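Local structure of citrate synthase (Pyrobaculum aerophilum, 2IBP) at residues Ser35-Asp40 / Asp213-Ala218; Glu125-Leu130 / Tyr148-Lys153; Ile161-Tyr166 / Tyr189-Arg194; Phe168-Glu173 / Pro359-Thr364. The protein probably catalyses the condensation of acetyl-CoA with oxaloacetate and the hydrolysis that releases citrate and CoA, in the tricarboxylic acid cycle, working as a homodimer. One frame throughout, in Å; residues are numbered along the deposited sequence. Where two conformers were deposited one is given.

Contact 1. Residues Ser35-Asp40 / Asp213-Ala218; sequences SISDID and DHEVPA
S37 and D213 make the shortest polar link here: S37 OG donates to D213 OD2 at 2.7 Å, reaching the carboxylate oxygen on its anti side. The same hydroxyl accepts a fairly straight bond from E215 N (3.2 Å to S37 OG). With chi1 at 64°, OG sits between the backbone N and the carbonyl carbon of S37, facing both partners. H378 hydrogen-bonds to D213 OD2 too. Two residues on along the strand, I39 N gives its hydrogen to E215 OE2 at 3.0 Å, from above the carboxylate plane. Two waters donate to that oxygen, joining it to S37 O and I39 O. These donors would offset the nearness of the D38 carboxylate, whose OD1 stands 3.6 Å from E215 OE2; D38 OD2 is held by H399 of the second subunit. The apolar part is a CH-pi contact: I39 CD1 lies over one face of the H214 ring, 3.4 Å from its centroid. H214 NE2 bonds to Y292 OH, and its side chain is about 4 Å from that of H289, a predicted active-site residue. Strand 37-40, paired with 45-48, meets the loop between helices 198-210 and 218-227, with helix 363-382 against I36 and H214.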
# COMPACT_ATOMS: atom_id res chain seq x y z
N SER A 35 7.71 -19.52 -6.54
CA SER A 35 8.45 -20.64 -5.96
C SER A 35 8.80 -20.36 -4.50
O SER A 35 9.53 -21.13 -3.89
CB SER A 35 9.71 -20.92 -6.77
OG SER A 35 10.61 -19.83 -6.71
N ILE A 36 8.14 -19.38 -3.88
CA ILE A 36 8.48 -18.97 -2.52
C ILE A 36 7.93 -19.89 -1.45
O ILE A 36 8.69 -20.40 -0.64
CB ILE A 36 8.08 -17.50 -2.25
CG1 ILE A 36 8.84 -16.59 -3.22
CG2 ILE A 36 8.43 -17.12 -0.81
CD1 ILE A 36 8.45 -15.12 -3.19
N SER A 37 6.62 -20.09 -1.45
CA SER A 37 6.02 -20.98 -0.46
C SER A 37 4.79 -21.66 -1.04
O SER A 37 4.22 -21.20 -2.03
CB SER A 37 5.63 -20.22 0.82
OG SER A 37 4.61 -19.25 0.55
N ASP A 38 4.40 -22.76 -0.41
CA ASP A 38 3.25 -23.51 -0.86
C ASP A 38 2.59 -24.12 0.33
O ASP A 38 3.27 -24.49 1.28
CB ASP A 38 3.68 -24.63 -1.81
CG ASP A 38 2.50 -25.24 -2.56
OD1 ASP A 38 1.50 -24.52 -2.81
OD2 ASP A 38 2.56 -26.44 -2.91
N ILE A 39 1.27 -24.21 0.27
CA ILE A 39 0.50 -24.84 1.33
C ILE A 39 -0.36 -25.93 0.75
O ILE A 39 -1.02 -25.73 -0.28
CB ILE A 39 -0.46 -23.86 1.98
CG1 ILE A 39 0.29 -22.71 2.64
CG2 ILE A 39 -1.34 -24.58 3.01
CD1 ILE A 39 -0.62 -21.54 2.98
N ASP A 40 -0.30 -27.11 1.37
CA ASP A 40 -1.24 -28.18 1.07
C ASP A 40 -2.22 -28.14 2.25
O ASP A 40 -1.91 -28.63 3.33
CB ASP A 40 -0.59 -29.54 0.95
CG ASP A 40 -1.59 -30.64 0.62
OD1 ASP A 40 -2.77 -30.52 1.02
OD2 ASP A 40 -1.20 -31.61 -0.07
N ASP A 213 6.57 -16.61 5.53
CA ASP A 213 5.76 -16.44 4.32
C ASP A 213 4.56 -17.35 4.38
O ASP A 213 4.59 -18.40 5.05
CB ASP A 213 6.53 -16.71 3.04
CG ASP A 213 5.85 -16.07 1.83
OD1 ASP A 213 5.58 -14.85 1.90
OD2 ASP A 213 5.54 -16.77 0.84
N HIS A 214 3.47 -16.96 3.73
CA HIS A 214 2.29 -17.78 3.73
C HIS A 214 1.42 -17.38 2.56
O HIS A 214 0.45 -16.66 2.73
CB HIS A 214 1.58 -17.67 5.08
CG HIS A 214 0.87 -18.92 5.51
ND1 HIS A 214 -0.50 -19.01 5.61
CD2 HIS A 214 1.35 -20.16 5.78
CE1 HIS A 214 -0.83 -20.23 6.00
NE2 HIS A 214 0.27 -20.94 6.13
N GLU A 215 1.89 -17.76 1.37
CA GLU A 215 1.23 -17.44 0.12
C GLU A 215 1.00 -15.94 -0.06
O GLU A 215 1.93 -15.17 0.16
CB GLU A 215 0.02 -18.33 -0.12
CG GLU A 215 0.50 -19.80 -0.27
CD GLU A 215 -0.58 -20.80 -0.61
OE1 GLU A 215 -1.79 -20.53 -0.41
OE2 GLU A 215 -0.19 -21.91 -1.03
N VAL A 216 -0.19 -15.51 -0.51
CA VAL A 216 -0.37 -14.11 -0.87
C VAL A 216 -1.58 -13.42 -0.23
O VAL A 216 -2.60 -13.16 -0.89
CB VAL A 216 -0.46 -13.92 -2.41
CG1 VAL A 216 -0.31 -12.43 -2.75
CG2 VAL A 216 0.63 -14.71 -3.12
N PRO A 217 -1.47 -13.14 1.08
CA PRO A 217 -2.50 -12.39 1.77
C PRO A 217 -2.47 -10.92 1.36
O PRO A 217 -1.58 -10.49 0.60
CB PRO A 217 -2.15 -12.55 3.25
CG PRO A 217 -0.69 -12.82 3.26
CD PRO A 217 -0.35 -13.50 1.97
N ALA A 218 -3.38 -10.14 1.91
CA ALA A 218 -3.53 -8.76 1.50
C ALA A 218 -2.26 -7.93 1.66
O ALA A 218 -1.98 -7.07 0.82
CB ALA A 218 -4.71 -8.10 2.22
O HOH W 1 1.70 -21.07 -3.47
O HOH W 2 -2.50 -23.68 -1.17

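Contact 2. Residues Glu125-Leu130 / Tyr148-Lys153; sequences EDNQKL and YRIAEK
A salt-bridge network centred on D126 joins two helices that run in roughly opposite directions, 125-135 and 141-169, in the largely helical citrate synthase fold. The short axes pass 9.6 Å apart at 140° between their N-to-C directions. D126 points at the partner helix from the first turn of its own, and its two carboxylate oxygens are shared between two cations one turn apart, R149 and K153. R149 is bent at chi3 (-49°), which turns NE aside from the line of the chain; NH1 lies 2.9 Å from D126 OD1. This is a weak, angled bond, with the guanidinium and carboxylate planes 80° apart. K153 runs extended beyond CG and sets NZ beside D126 OD2; the position of that oxygen is less certain. NZ has a second acidic partner in D124, and a water accepts from both NZ and the backbone N of D126. Alongside these charges I150 supplies the apolar half of the contact, its side chain also touching L233 and Y234 of helix 233-244. I150 CG1 lies 3.9 Å from D126 CB, while CD1 reaches N127 and L130. There CD1 touches N127 CA at 3.5 Å and L130 CD2 at 3.8 Å.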
# COMPACT_ATOMS: atom_id res chain seq x y z
N GLU A 125 21.16 4.96 0.62
CA GLU A 125 21.86 5.26 -0.64
C GLU A 125 21.63 4.23 -1.74
O GLU A 125 21.51 4.58 -2.92
CB GLU A 125 23.36 5.44 -0.38
CG GLU A 125 23.67 6.62 0.53
CD GLU A 125 25.15 6.75 0.87
OE1 GLU A 125 25.97 6.03 0.26
OE2 GLU A 125 25.49 7.57 1.75
N ASP A 126 21.59 2.96 -1.36
CA ASP A 126 21.31 1.89 -2.30
C ASP A 126 19.93 2.08 -2.90
O ASP A 126 19.71 1.88 -4.07
CB ASP A 126 21.37 0.53 -1.61
CG ASP A 126 22.78 0.14 -1.21
OD1 ASP A 126 23.74 0.54 -1.90
OD2 ASP A 126 22.92 -0.63 -0.23
N ASN A 127 18.97 2.37 -2.03
CA ASN A 127 17.62 2.57 -2.48
C ASN A 127 17.59 3.71 -3.49
O ASN A 127 16.94 3.60 -4.52
CB ASN A 127 16.71 2.89 -1.29
CG ASN A 127 15.24 2.64 -1.58
OD1 ASN A 127 14.89 1.63 -2.19
ND2 ASN A 127 14.37 3.47 -0.99
N GLN A 128 18.24 4.83 -3.17
CA GLN A 128 18.28 5.98 -4.09
C GLN A 128 18.84 5.57 -5.46
O GLN A 128 18.30 5.93 -6.51
CB GLN A 128 19.11 7.13 -3.53
CG GLN A 128 18.71 7.57 -2.11
CD GLN A 128 17.21 7.64 -1.88
OE1 GLN A 128 16.49 8.40 -2.53
NE2 GLN A 128 16.74 6.88 -0.89
N LYS A 129 19.90 4.78 -5.44
CA LYS A 129 20.54 4.32 -6.66
C LYS A 129 19.60 3.42 -7.45
O LYS A 129 19.51 3.52 -8.67
CB LYS A 129 21.84 3.59 -6.33
CG LYS A 129 22.69 3.26 -7.53
CD LYS A 129 24.04 2.69 -7.09
CE LYS A 129 24.97 2.47 -8.29
NZ LYS A 129 24.43 1.47 -9.25
N LEU A 130 18.86 2.56 -6.76
CA LEU A 130 17.93 1.68 -7.43
C LEU A 130 16.77 2.46 -8.01
O LEU A 130 16.33 2.19 -9.12
CB LEU A 130 17.45 0.55 -6.51
CG LEU A 130 16.54 -0.49 -7.17
CD1 LEU A 130 17.15 -1.12 -8.42
CD2 LEU A 130 16.17 -1.57 -6.15
N TYR A 148 18.63 -6.81 -3.74
CA TYR A 148 18.84 -7.83 -2.70
C TYR A 148 19.47 -7.23 -1.46
O TYR A 148 19.13 -7.61 -0.32
CB TYR A 148 19.63 -9.01 -3.25
CG TYR A 148 18.74 -9.95 -4.05
CD1 TYR A 148 18.36 -9.65 -5.35
CD2 TYR A 148 18.17 -11.06 -3.44
CE1 TYR A 148 17.49 -10.48 -6.05
CE2 TYR A 148 17.31 -11.90 -4.13
CZ TYR A 148 16.96 -11.61 -5.43
OH TYR A 148 16.11 -12.45 -6.11
N ARG A 149 20.37 -6.28 -1.64
CA ARG A 149 20.97 -5.57 -0.51
C ARG A 149 19.85 -4.88 0.29
O ARG A 149 19.81 -4.94 1.52
CB ARG A 149 21.98 -4.54 -1.02
CG ARG A 149 23.05 -4.08 -0.02
CD ARG A 149 24.07 -3.14 -0.70
NE ARG A 149 24.57 -3.69 -1.96
CZ ARG A 149 25.19 -2.99 -2.91
NH1 ARG A 149 25.39 -1.68 -2.77
NH2 ARG A 149 25.59 -3.60 -4.02
N ILE A 150 18.96 -4.20 -0.43
CA ILE A 150 17.84 -3.48 0.20
C ILE A 150 16.90 -4.44 0.92
O ILE A 150 16.43 -4.15 2.03
CB ILE A 150 17.09 -2.61 -0.82
CG1 ILE A 150 18.04 -1.53 -1.36
CG2 ILE A 150 15.82 -2.00 -0.20
CD1 ILE A 150 17.63 -0.90 -2.69
N ALA A 151 16.60 -5.55 0.27
CA ALA A 151 15.76 -6.59 0.86
C ALA A 151 16.37 -7.07 2.19
O ALA A 151 15.67 -7.16 3.21
CB ALA A 151 15.55 -7.75 -0.10
N GLU A 152 17.68 -7.32 2.20
CA GLU A 152 18.36 -7.72 3.44
C GLU A 152 18.24 -6.64 4.53
O GLU A 152 17.97 -6.94 5.68
CB GLU A 152 19.84 -8.01 3.16
CG GLU A 152 20.06 -9.22 2.34
CD GLU A 152 21.53 -9.56 2.15
OE1 GLU A 152 22.40 -8.82 2.67
OE2 GLU A 152 21.79 -10.61 1.53
N LYS A 153 18.37 -5.38 4.14
CA LYS A 153 18.28 -4.29 5.08
C LYS A 153 16.91 -4.25 5.72
O LYS A 153 16.78 -4.02 6.91
CB LYS A 153 18.57 -2.96 4.43
CG LYS A 153 20.02 -2.76 4.08
CD LYS A 153 20.17 -1.49 3.32
CE LYS A 153 21.58 -1.24 2.89
NZ LYS A 153 21.59 -0.01 2.05
O HOH W 3 23.00 2.27 1.34

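Contact 3. Residues Ile161-Tyr166 / Tyr189-Arg194; sequences IVAYHY and YMMFGR
This is a buried, apolar helix-to-helix contact: the C-terminal part of the long helix 141-169 lies against the last turn of helix 183-192. Backbones come close where the side chain is small, with the CA atoms of A163 and M191 4.8 Å apart. A163 CB presses on M190 CB at 3.5 Å, tighter than usual for two carbons. M190 then turns its sulfur toward the Y164 ring, a looser approach; the Y164 hydroxyl is engaged elsewhere, by E92.

M191 and Y166 carry the other half. CG of Y166 is anti to the backbone N (chi1 171°), which brings it up to M191 CE, and the two side chains cross at about a right angle. M191 is bent at both chi2 and chi3, which carries SD past A163 CA and folds CE over one face of the Y166 ring, offset toward its rim. CE is 3.8 Å from the Y166 ring centroid, whereas SD sits obliquely at 4.5 Å from that centroid. The ring's CE2 also comes to 3.2 Å from M191 O, a carbonyl that accepts a hydrogen bond from R167. Beyond it, Y166 OH meets the edge of the F192 ring near its plane, 3.7 Å from F192 CE1; the two rings are steeply inclined, planes 78° apart. M191 CB lies over the centre of the F192 ring, a contact within the same helix. Helix 183-192 ends just here, the chain leaving helical geometry at G193 with positive phi. Methyl group over the ring and sulfur oblique to it, M191 and Y166 form a Met-aromatic contact.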
# COMPACT_ATOMS: atom_id res chain seq x y z
N ILE A 161 13.23 -1.22 14.49
CA ILE A 161 12.14 -0.27 14.44
C ILE A 161 11.13 -0.59 15.55
O ILE A 161 10.74 0.28 16.33
CB ILE A 161 11.44 -0.29 13.08
CG1 ILE A 161 12.39 0.21 11.99
CG2 ILE A 161 10.18 0.59 13.12
CD1 ILE A 161 11.80 0.14 10.60
N VAL A 162 10.72 -1.84 15.62
CA VAL A 162 9.76 -2.29 16.62
C VAL A 162 10.26 -2.02 18.04
O VAL A 162 9.55 -1.44 18.87
CB VAL A 162 9.42 -3.77 16.42
CG1 VAL A 162 8.53 -4.30 17.55
CG2 VAL A 162 8.79 -3.99 15.03
N ALA A 163 11.47 -2.48 18.33
CA ALA A 163 12.05 -2.33 19.66
C ALA A 163 12.24 -0.87 20.06
O ALA A 163 11.94 -0.49 21.20
CB ALA A 163 13.38 -3.09 19.76
N TYR A 164 12.71 -0.03 19.13
CA TYR A 164 12.93 1.38 19.45
C TYR A 164 11.60 2.05 19.78
O TYR A 164 11.50 2.80 20.73
CB TYR A 164 13.57 2.10 18.28
CG TYR A 164 15.07 1.93 18.15
CD1 TYR A 164 15.73 0.91 18.80
CD2 TYR A 164 15.80 2.71 17.25
CE1 TYR A 164 17.11 0.74 18.68
CE2 TYR A 164 17.17 2.53 17.09
CZ TYR A 164 17.81 1.53 17.80
OH TYR A 164 19.17 1.30 17.63
N HIS A 165 10.57 1.68 19.03
CA HIS A 165 9.27 2.24 19.32
C HIS A 165 8.82 1.80 20.70
O HIS A 165 8.31 2.61 21.50
CB HIS A 165 8.24 1.84 18.30
CG HIS A 165 6.95 2.54 18.49
ND1 HIS A 165 5.95 2.03 19.29
CD2 HIS A 165 6.54 3.77 18.11
CE1 HIS A 165 4.95 2.89 19.33
NE2 HIS A 165 5.28 3.96 18.63
N TYR A 166 8.99 0.51 21.00
CA TYR A 166 8.60 -0.00 22.32
C TYR A 166 9.28 0.81 23.41
O TYR A 166 8.62 1.28 24.33
CB TYR A 166 8.90 -1.48 22.46
CG TYR A 166 8.71 -1.97 23.87
CD1 TYR A 166 7.44 -2.09 24.40
CD2 TYR A 166 9.80 -2.22 24.70
CE1 TYR A 166 7.25 -2.48 25.71
CE2 TYR A 166 9.62 -2.65 25.99
CZ TYR A 166 8.35 -2.75 26.50
OH TYR A 166 8.18 -3.17 27.81
N TYR A 189 16.72 -8.43 23.45
CA TYR A 189 17.65 -7.55 24.12
C TYR A 189 17.28 -6.07 23.89
O TYR A 189 17.26 -5.26 24.82
CB TYR A 189 19.07 -7.84 23.62
CG TYR A 189 20.07 -6.79 23.99
CD1 TYR A 189 20.51 -6.63 25.29
CD2 TYR A 189 20.55 -5.91 23.03
CE1 TYR A 189 21.38 -5.62 25.63
CE2 TYR A 189 21.42 -4.91 23.35
CZ TYR A 189 21.84 -4.76 24.65
OH TYR A 189 22.72 -3.76 24.95
N MET A 190 16.93 -5.72 22.65
CA MET A 190 16.56 -4.35 22.34
C MET A 190 15.23 -3.95 22.98
O MET A 190 15.02 -2.79 23.33
CB MET A 190 16.50 -4.13 20.84
CG MET A 190 17.85 -4.23 20.15
SD MET A 190 17.74 -3.66 18.45
CE MET A 190 16.54 -4.82 17.83
N MET A 191 14.33 -4.92 23.15
CA MET A 191 13.05 -4.64 23.78
C MET A 191 13.22 -4.39 25.26
O MET A 191 12.73 -3.39 25.78
CB MET A 191 12.09 -5.82 23.62
CG MET A 191 11.54 -6.00 22.23
SD MET A 191 10.27 -4.77 21.85
CE MET A 191 8.93 -5.34 22.91
N PHE A 192 13.96 -5.27 25.93
CA PHE A 192 14.00 -5.24 27.38
C PHE A 192 15.32 -4.86 28.05
O PHE A 192 15.34 -4.66 29.26
CB PHE A 192 13.48 -6.56 27.91
CG PHE A 192 12.13 -6.92 27.37
CD1 PHE A 192 11.04 -6.10 27.58
CD2 PHE A 192 11.95 -8.09 26.66
CE1 PHE A 192 9.80 -6.44 27.07
CE2 PHE A 192 10.70 -8.45 26.19
CZ PHE A 192 9.62 -7.61 26.39
N GLY A 193 16.38 -4.70 27.27
CA GLY A 193 17.66 -4.22 27.79
C GLY A 193 18.51 -5.23 28.52
O GLY A 193 19.47 -4.86 29.21
N ARG A 194 18.15 -6.50 28.40
CA ARG A 194 18.94 -7.57 29.00
C ARG A 194 19.00 -8.72 28.00
O ARG A 194 18.09 -8.89 27.19
CB ARG A 194 18.30 -8.02 30.31
CG ARG A 194 16.89 -8.54 30.16
CD ARG A 194 16.30 -8.94 31.51
NE ARG A 194 16.17 -7.80 32.41
CZ ARG A 194 15.12 -6.99 32.46
NH1 ARG A 194 14.08 -7.17 31.63
NH2 ARG A 194 15.10 -5.98 33.32

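Contact 4. Residues Phe168-Glu173 / Pro359-Thr364; sequences FSRGLE and PYEYFT. With ACT (acetate ion), chain C.
R170 and E361 reach toward each other tip to tip in a salt bridge, made by one of two modelled conformers of E361 and so perhaps only partly occupied. R170 NH2 donates to E361 OE2 at 3.1 Å, a nearly straight bond that meets the oxygen almost along its C-O axis and stays in the guanidinium plane. R170 NH1 makes a second, weak bond to E361 OE2 at 3.5 Å. NH1 also donates to S169 OG, 2.9 Å away and in the guanidinium plane, which helps fix the rotation of the group. S169 OG in turn is bonded to Y166 O, and lies 3.3 Å from Y362 OH, the hydroxyl that H165 holds.

P359 and Y362 pack against R170. P359 CG sits 3.3 Å from R170 NH2, and NH1 comes up at the edge of the Y362 ring, 3.9 Å from CE2.

Y360 N donates at 2.9 Å to O of an acetate ion, probably from the crystallisation liquor, whose methyl lies over the Y360 ring.

Helix 141-169 finishes here in a Schellman motif with G171 as its C-prime residue. That helix end faces the segment leading into helix 363-382, where E361 and Y362 touch P109 of helix 109-123 and Y360 helix 252-263.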
# COMPACT_ATOMS: atom_id res chain seq x y z
N PHE A 168 10.76 3.83 23.31
CA PHE A 168 10.28 5.20 23.35
C PHE A 168 8.87 5.30 23.90
O PHE A 168 8.55 6.27 24.59
CB PHE A 168 10.34 5.88 21.99
CG PHE A 168 11.72 6.17 21.50
CD1 PHE A 168 12.66 6.80 22.31
CD2 PHE A 168 12.01 6.05 20.16
CE1 PHE A 168 13.90 7.15 21.81
CE2 PHE A 168 13.25 6.39 19.65
CZ PHE A 168 14.18 6.98 20.47
N SER A 169 8.01 4.33 23.57
CA SER A 169 6.61 4.38 24.02
C SER A 169 6.52 4.29 25.55
O SER A 169 5.55 4.76 26.15
CB SER A 169 5.78 3.25 23.38
OG SER A 169 6.07 2.01 23.97
N ARG A 170 7.54 3.69 26.16
CA ARG A 170 7.62 3.50 27.61
C ARG A 170 8.51 4.56 28.29
O ARG A 170 8.84 4.45 29.47
CB ARG A 170 8.14 2.08 27.92
CG ARG A 170 7.08 1.01 28.01
CD ARG A 170 6.15 0.91 26.81
NE ARG A 170 5.05 -0.04 27.04
CZ ARG A 170 4.05 -0.26 26.19
NH1 ARG A 170 3.98 0.39 25.04
NH2 ARG A 170 3.11 -1.14 26.48
N GLY A 171 8.89 5.58 27.54
CA GLY A 171 9.74 6.66 28.02
C GLY A 171 11.14 6.19 28.39
O GLY A 171 11.80 6.79 29.24
N LEU A 172 11.59 5.12 27.74
CA LEU A 172 12.92 4.56 28.00
C LEU A 172 13.87 4.93 26.87
O LEU A 172 13.43 5.34 25.79
CB LEU A 172 12.84 3.04 28.11
CG LEU A 172 11.83 2.49 29.11
CD1 LEU A 172 11.74 0.98 29.00
CD2 LEU A 172 12.16 2.95 30.52
N GLU A 173 15.17 4.87 27.15
CA GLU A 173 16.18 5.14 26.13
C GLU A 173 16.26 3.91 25.25
O GLU A 173 16.00 2.79 25.72
CB GLU A 173 17.55 5.42 26.76
CG GLU A 173 17.58 6.68 27.61
CD GLU A 173 17.30 7.93 26.78
OE1 GLU A 173 17.74 7.97 25.61
OE2 GLU A 173 16.66 8.86 27.31
N PRO A 359 3.81 -6.38 24.93
CA PRO A 359 2.44 -5.87 24.92
C PRO A 359 1.66 -6.33 23.68
O PRO A 359 2.23 -6.52 22.61
CB PRO A 359 2.62 -4.35 24.94
CG PRO A 359 3.98 -4.14 25.45
CD PRO A 359 4.79 -5.29 24.92
N TYR A 360 0.34 -6.43 23.81
CA TYR A 360 -0.49 -6.90 22.72
C TYR A 360 -0.27 -6.13 21.42
O TYR A 360 -0.30 -6.71 20.33
CB TYR A 360 -1.96 -6.73 23.07
CG TYR A 360 -2.47 -7.62 24.17
CD1 TYR A 360 -2.39 -9.00 24.05
CD2 TYR A 360 -3.17 -7.09 25.23
CE1 TYR A 360 -2.94 -9.83 25.02
CE2 TYR A 360 -3.71 -7.91 26.21
CZ TYR A 360 -3.60 -9.28 26.09
OH TYR A 360 -4.12 -10.11 27.07
N GLU A 361 -0.14 -4.81 21.54
CA GLU A 361 0.00 -3.96 20.37
C GLU A 361 1.29 -4.22 19.58
O GLU A 361 1.42 -3.74 18.46
CB GLU A 361 -0.13 -2.48 20.74
CG GLU A 361 0.91 -1.94 21.71
CD GLU A 361 0.55 -2.10 23.20
OE1 GLU A 361 -0.35 -2.88 23.58
OE2 GLU A 361 1.22 -1.41 24.01
N TYR A 362 2.21 -4.99 20.17
CA TYR A 362 3.46 -5.36 19.47
C TYR A 362 3.37 -6.73 18.81
O TYR A 362 4.29 -7.15 18.12
CB TYR A 362 4.69 -5.22 20.37
CG TYR A 362 5.00 -3.78 20.67
CD1 TYR A 362 5.77 -3.02 19.78
CD2 TYR A 362 4.37 -3.12 21.70
CE1 TYR A 362 5.98 -1.69 19.99
CE2 TYR A 362 4.55 -1.77 21.90
CZ TYR A 362 5.33 -1.04 21.03
OH TYR A 362 5.50 0.31 21.22
N PHE A 363 2.26 -7.44 18.99
CA PHE A 363 2.10 -8.77 18.38
C PHE A 363 2.17 -8.67 16.86
O PHE A 363 2.90 -9.44 16.20
CB PHE A 363 0.76 -9.41 18.78
CG PHE A 363 0.75 -9.99 20.18
CD1 PHE A 363 1.59 -9.52 21.18
CD2 PHE A 363 -0.24 -10.91 20.53
CE1 PHE A 363 1.53 -10.04 22.48
CE2 PHE A 363 -0.30 -11.43 21.82
CZ PHE A 363 0.58 -10.99 22.78
N THR A 364 1.38 -7.77 16.28
CA THR A 364 1.37 -7.63 14.81
C THR A 364 2.69 -7.08 14.29
O THR A 364 3.20 -7.58 13.29
CB THR A 364 0.14 -6.88 14.33
OG1 THR A 364 -1.02 -7.61 14.76
CG2 THR A 364 0.15 -6.81 12.80
C ACT C . -0.71 -6.36 27.39
O ACT C . -0.52 -5.57 26.44
OXT ACT C . -1.38 -5.92 28.36
CH3 ACT C . -0.20 -7.78 27.39

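From the N terminus, strand 37-40 comes first, and contact 1 closes only when the chain reaches 213-218, after a mostly helical run of 172 residues. Contacts 2 and 3 both fall within that loop, in series: 125-130 with 148-153, then 161-166 with 189-194. Helix 141-169 takes part in each, and its end opens contact 4. That last loop crosses those of contacts 1 and 3, closing far along at 359-364. Contacts 3 and 4 touch, their centres about 8 Å apart, with Y166 packing on P359. Contact 1 lies nearest the centre of the chain, and with contact 2 reaches the second subunit.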